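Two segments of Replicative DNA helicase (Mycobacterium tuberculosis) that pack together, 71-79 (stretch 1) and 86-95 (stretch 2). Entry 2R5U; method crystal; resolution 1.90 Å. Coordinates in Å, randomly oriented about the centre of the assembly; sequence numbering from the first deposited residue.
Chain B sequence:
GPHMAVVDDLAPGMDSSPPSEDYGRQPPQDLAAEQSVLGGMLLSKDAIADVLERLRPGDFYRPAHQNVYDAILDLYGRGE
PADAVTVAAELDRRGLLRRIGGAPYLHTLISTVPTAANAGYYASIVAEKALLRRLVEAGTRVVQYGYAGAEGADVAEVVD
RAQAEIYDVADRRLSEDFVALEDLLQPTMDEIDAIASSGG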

ATOM      1  N   ALA B  71      23.040 -15.280 -13.875  1.00 25.64           N
ATOM      2  CA  ALA B  71      23.144 -16.688 -13.492  1.00 26.32           C
ATOM      3  C   ALA B  71      24.595 -17.220 -13.626  1.00 26.43           C
ATOM      4  O   ALA B  71      25.100 -17.893 -12.719  1.00 26.68           O
ATOM      5  CB  ALA B  71      22.173 -17.544 -14.303  1.00 25.25           C
ATOM      6  N   ILE B  72      25.264 -16.891 -14.729  1.00 26.09           N
ATOM      7  CA  ILE B  72      26.685 -17.263 -14.910  1.00 25.97           C
ATOM      8  C   ILE B  72      27.567 -16.642 -13.801  1.00 26.84           C
ATOM      9  O   ILE B  72      28.394 -17.323 -13.183  1.00 25.47           O
ATOM     10  CB  ILE B  72      27.212 -16.860 -16.303  1.00 26.11           C
ATOM     11  CG1 ILE B  72      26.384 -17.522 -17.433  1.00 24.57           C
ATOM     12  CG2 ILE B  72      28.685 -17.222 -16.445  1.00 25.89           C
ATOM     13  CD1 ILE B  72      26.719 -16.943 -18.848  1.00 25.79           C
ATOM     14  N   LEU B  73      27.393 -15.351 -13.550  1.00 27.55           N
ATOM     15  CA  LEU B  73      28.166 -14.684 -12.513  1.00 30.02           C
ATOM     16  C   LEU B  73      27.890 -15.290 -11.138  1.00 30.53           C
ATOM     17  O   LEU B  73      28.805 -15.406 -10.324  1.00 30.76           O
ATOM     18  CB  LEU B  73      27.887 -13.183 -12.488  1.00 30.36           C
ATOM     19  CG  LEU B  73      28.406 -12.296 -13.619  1.00 33.59           C
ATOM     20  CD1 LEU B  73      28.705 -10.945 -12.989  1.00 36.03           C
ATOM     21  CD2 LEU B  73      29.637 -12.832 -14.360  1.00 36.31           C
ATOM     22  N   ASP B  74      26.631 -15.659 -10.875  1.00 31.06           N
ATOM     23  CA  ASP B  74      26.272 -16.346  -9.615  1.00 32.46           C
ATOM     24  C   ASP B  74      27.100 -17.607  -9.391  1.00 31.46           C
ATOM     25  O   ASP B  74      27.655 -17.819  -8.304  1.00 32.06           O
ATOM     26  CB  ASP B  74      24.795 -16.730  -9.589  1.00 33.28           C
ATOM     27  CG  ASP B  74      24.027 -15.997  -8.527  1.00 39.01           C
ATOM     28  OD1 ASP B  74      23.615 -14.838  -8.782  1.00 43.99           O
ATOM     29  OD2 ASP B  74      23.840 -16.591  -7.427  1.00 42.60           O
ATOM     30  N   LEU B  75      27.162 -18.440 -10.427  1.00 30.06           N
ATOM     31  CA  LEU B  75      27.920 -19.685 -10.414  1.00 29.43           C
ATOM     32  C   LEU B  75      29.423 -19.443 -10.271  1.00 29.46           C
ATOM     33  O   LEU B  75      30.082 -20.052  -9.438  1.00 27.93           O
ATOM     34  CB  LEU B  75      27.616 -20.490 -11.676  1.00 29.48           C
ATOM     35  CG  LEU B  75      26.219 -21.141 -11.703  1.00 28.93           C
ATOM     36  CD1 LEU B  75      25.900 -21.671 -13.089  1.00 26.96           C
ATOM     37  CD2 LEU B  75      26.140 -22.259 -10.678  1.00 27.77           C
ATOM     38  N   TYR B  76      29.944 -18.534 -11.092  1.00 29.14           N
ATOM     39  CA  TYR B  76      31.360 -18.193 -11.098  1.00 31.07           C
ATOM     40  C   TYR B  76      31.842 -17.634  -9.737  1.00 31.32           C
ATOM     41  O   TYR B  76      32.927 -17.986  -9.269  1.00 31.64           O
ATOM     42  CB  TYR B  76      31.617 -17.224 -12.250  1.00 30.48           C
ATOM     43  CG  TYR B  76      33.012 -16.656 -12.382  1.00 30.41           C
ATOM     44  CD1 TYR B  76      34.009 -17.347 -13.081  1.00 31.65           C
ATOM     45  CD2 TYR B  76      33.306 -15.386 -11.893  1.00 30.26           C
ATOM     46  CE1 TYR B  76      35.285 -16.794 -13.242  1.00 32.18           C
ATOM     47  CE2 TYR B  76      34.565 -14.827 -12.042  1.00 30.01           C
ATOM     48  CZ  TYR B  76      35.546 -15.534 -12.708  1.00 31.01           C
ATOM     49  OH  TYR B  76      36.779 -14.952 -12.853  1.00 34.75           O
ATOM     50  N   GLY B  77      31.037 -16.772  -9.115  1.00 32.38           N
ATOM     51  CA  GLY B  77      31.341 -16.217  -7.789  1.00 34.44           C
ATOM     52  C   GLY B  77      31.360 -17.278  -6.695  1.00 35.62           C
ATOM     53  O   GLY B  77      31.931 -17.069  -5.631  1.00 36.43           O
ATOM     54  N   ARG B  78      30.747 -18.423  -6.983  1.00 36.16           N
ATOM     55  CA  ARG B  78      30.719 -19.563  -6.081  1.00 37.29           C
ATOM     56  C   ARG B  78      31.753 -20.620  -6.391  1.00 36.87           C
ATOM     57  O   ARG B  78      31.802 -21.641  -5.721  1.00 37.21           O
ATOM     58  CB  ARG B  78      29.331 -20.189  -6.087  1.00 37.42           C
ATOM     59  CG  ARG B  78      28.360 -19.483  -5.183  1.00 40.51           C
ATOM     60  CD  ARG B  78      27.091 -20.288  -5.044  1.00 44.99           C
ATOM     61  NE  ARG B  78      26.165 -20.028  -6.139  1.00 48.49           N
ATOM     62  CZ  ARG B  78      25.493 -20.970  -6.790  1.00 50.58           C
ATOM     63  NH1 ARG B  78      25.650 -22.248  -6.466  1.00 52.58           N
ATOM     64  NH2 ARG B  78      24.672 -20.638  -7.775  1.00 50.73           N
ATOM     65  N   GLY B  79      32.584 -20.386  -7.402  1.00 36.49           N
ATOM     66  CA  GLY B  79      33.572 -21.365  -7.804  1.00 36.17           C
ATOM     67  C   GLY B  79      32.976 -22.602  -8.455  1.00 36.37           C
ATOM     68  O   GLY B  79      33.615 -23.654  -8.511  1.00 36.54           O
ATOM     69  N   THR B  86      24.607 -26.392 -15.784  1.00 26.27           N
ATOM     70  CA  THR B  86      24.629 -25.726 -14.475  1.00 26.76           C
ATOM     71  C   THR B  86      23.930 -24.344 -14.511  1.00 26.29           C
ATOM     72  O   THR B  86      23.327 -23.915 -13.515  1.00 26.40           O
ATOM     73  CB  THR B  86      26.042 -25.571 -13.903  1.00 26.75           C
ATOM     74  OG1 THR B  86      26.846 -24.780 -14.806  1.00 27.69           O
ATOM     75  CG2 THR B  86      26.695 -26.949 -13.658  1.00 27.81           C
ATOM     76  N   VAL B  87      23.975 -23.692 -15.670  1.00 26.50           N
ATOM     77  CA  VAL B  87      23.334 -22.387 -15.870  1.00 25.98           C
ATOM     78  C   VAL B  87      21.803 -22.505 -16.020  1.00 25.64           C
ATOM     79  O   VAL B  87      21.071 -21.706 -15.438  1.00 26.12           O
ATOM     80  CB  VAL B  87      23.969 -21.590 -17.049  1.00 25.55           C
ATOM     81  CG1 VAL B  87      23.135 -20.301 -17.367  1.00 26.26           C
ATOM     82  CG2 VAL B  87      25.398 -21.203 -16.732  1.00 27.83           C
ATOM     83  N   ALA B  88      21.322 -23.479 -16.799  1.00 26.53           N
ATOM     84  CA  ALA B  88      19.886 -23.762 -16.902  1.00 27.01           C
ATOM     85  C   ALA B  88      19.257 -24.068 -15.537  1.00 28.09           C
ATOM     86  O   ALA B  88      18.105 -23.683 -15.264  1.00 27.14           O
ATOM     87  CB  ALA B  88      19.605 -24.919 -17.894  1.00 27.09           C
ATOM     88  N   ALA B  89      20.017 -24.756 -14.686  1.00 27.98           N
ATOM     89  CA  ALA B  89      19.558 -25.076 -13.342  1.00 28.40           C
ATOM     90  C   ALA B  89      19.563 -23.847 -12.427  1.00 28.75           C
ATOM     91  O   ALA B  89      18.661 -23.693 -11.606  1.00 28.54           O
ATOM     92  CB  ALA B  89      20.398 -26.214 -12.739  1.00 27.70           C
ATOM     93  N   GLU B  90      20.585 -22.998 -12.541  1.00 29.38           N
ATOM     94  CA  GLU B  90      20.620 -21.737 -11.805  1.00 30.38           C
ATOM     95  C   GLU B  90      19.451 -20.830 -12.231  1.00 31.11           C
ATOM     96  O   GLU B  90      18.762 -20.275 -11.372  1.00 30.76           O
ATOM     97  CB  GLU B  90      21.984 -21.033 -11.952  1.00 30.65           C
ATOM     98  CG  GLU B  90      22.046 -19.611 -11.368  1.00 33.59           C
ATOM     99  CD  GLU B  90      21.909 -19.560  -9.852  1.00 38.82           C
ATOM    100  OE1 GLU B  90      22.459 -20.457  -9.183  1.00 39.92           O
ATOM    101  OE2 GLU B  90      21.256 -18.616  -9.330  1.00 42.02           O
ATOM    102  N   LEU B  91      19.198 -20.728 -13.536  1.00 31.60           N
ATOM    103  CA  LEU B  91      18.011 -20.007 -14.052  1.00 33.14           C
ATOM    104  C   LEU B  91      16.679 -20.591 -13.575  1.00 34.71           C
ATOM    105  O   LEU B  91      15.783 -19.847 -13.173  1.00 35.22           O
ATOM    106  CB  LEU B  91      18.039 -19.912 -15.588  1.00 32.04           C
ATOM    107  CG  LEU B  91      19.121 -19.005 -16.202  1.00 32.16           C
ATOM    108  CD1 LEU B  91      19.283 -19.358 -17.669  1.00 33.02           C
ATOM    109  CD2 LEU B  91      18.835 -17.527 -16.029  1.00 32.67           C
ATOM    110  N   ASP B  92      16.552 -21.919 -13.623  1.00 36.52           N
ATOM    111  CA  ASP B  92      15.373 -22.622 -13.104  1.00 38.79           C
ATOM    112  C   ASP B  92      15.133 -22.369 -11.600  1.00 39.48           C
ATOM    113  O   ASP B  92      13.998 -22.173 -11.186  1.00 39.06           O
ATOM    114  CB  ASP B  92      15.482 -24.124 -13.398  1.00 39.63           C
ATOM    115  CG  ASP B  92      14.214 -24.884 -13.074  1.00 43.23           C
ATOM    116  OD1 ASP B  92      13.168 -24.628 -13.720  1.00 46.28           O
ATOM    117  OD2 ASP B  92      14.271 -25.753 -12.174  1.00 47.30           O
ATOM    118  N   ARG B  93      16.193 -22.356 -10.794  1.00 40.55           N
ATOM    119  CA  ARG B  93      16.060 -21.991  -9.377  1.00 41.94           C
ATOM    120  C   ARG B  93      15.487 -20.583  -9.214  1.00 42.31           C
ATOM    121  O   ARG B  93      14.750 -20.316  -8.277  1.00 41.85           O
ATOM    122  CB  ARG B  93      17.401 -22.090  -8.638  1.00 41.95           C
ATOM    123  CG  ARG B  93      17.744 -23.499  -8.203  1.00 44.41           C
ATOM    124  CD  ARG B  93      18.976 -23.534  -7.298  1.00 48.00           C
ATOM    125  NE  ARG B  93      20.196 -23.197  -8.020  1.00 48.78           N
ATOM    126  CZ  ARG B  93      21.087 -24.081  -8.473  1.00 49.27           C
ATOM    127  NH1 ARG B  93      20.926 -25.386  -8.264  1.00 48.01           N
ATOM    128  NH2 ARG B  93      22.155 -23.644  -9.129  1.00 47.55           N
ATOM    129  N   ARG B  94      15.824 -19.692 -10.140  1.00 42.96           N
ATOM    130  CA  ARG B  94      15.353 -18.322 -10.081  1.00 43.61           C
ATOM    131  C   ARG B  94      13.953 -18.125 -10.701  1.00 43.72           C
ATOM    132  O   ARG B  94      13.419 -17.013 -10.687  1.00 43.91           O
ATOM    133  CB  ARG B  94      16.378 -17.406 -10.747  1.00 43.92           C
ATOM    134  CG  ARG B  94      17.605 -17.115  -9.892  1.00 45.64           C
ATOM    135  CD  ARG B  94      18.848 -17.138 -10.746  1.00 49.64           C
ATOM    136  NE  ARG B  94      19.841 -16.152 -10.329  1.00 52.78           N
ATOM    137  CZ  ARG B  94      20.315 -15.187 -11.118  1.00 55.28           C
ATOM    138  NH1 ARG B  94      19.901 -15.079 -12.392  1.00 56.02           N
ATOM    139  NH2 ARG B  94      21.212 -14.332 -10.637  1.00 55.70           N
ATOM    140  N   GLY B  95      13.361 -19.198 -11.223  1.00 43.50           N
ATOM    141  CA  GLY B  95      12.086 -19.123 -11.947  1.00 43.42           C
ATOM    142  C   GLY B  95      12.169 -18.443 -13.313  1.00 43.78           C
ATOM    143  O   GLY B  95      11.149 -18.019 -13.868  1.00 43.40           O
TER

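Two helices cross at 109°, their axes 9.3 Å apart at closest approach, and the contact begins with a small residue. Ala71, buried, lies nearest the partner backbone, its CA 5.9 Å from the CA of Glu90. Ala71 CB rests 3.6 Å from Glu90 CG and 3.8 Å from Leu91 CD2, while Ala71 CA sits over one face of the Arg94 guanidinium. Ile72 points its CA-to-CB bond away from stretch 2, yet its CG1 still reaches Val87 CG2 at 3.9 Å.

Asp74 supplies the first charge. Its OD1 accepts a weak hydrogen bond from Arg94 NH2 (3.1 Å, 132°), part of a salt bridge. Asp74 OD2 also lies 3.8 Å from Glu90 OE2, a like-charge approach that Arg94 helps offset, since its NE pairs with Glu90 OE2 at 3.0 Å.

One turn on from Ala71, Leu75 points toward stretch 2 and packs its CD1 3.7 Å from Val87 CG2 and 3.4 Å from Thr86 O.

Arg78 closes the contact with a short salt bridge, its NH2 to Glu90 OE1 at 2.6 Å. Arg93 NH2 hydrogen-bonds to Glu90 OE1 at 3.2 Å, as part of a salt bridge, so two guanidinium groups share one carboxylate oxygen, with Arg78 NH2 and Arg93 NH2 4.1 Å apart. The rule is compact: apolar packing beside a charge network centred on buried Glu90.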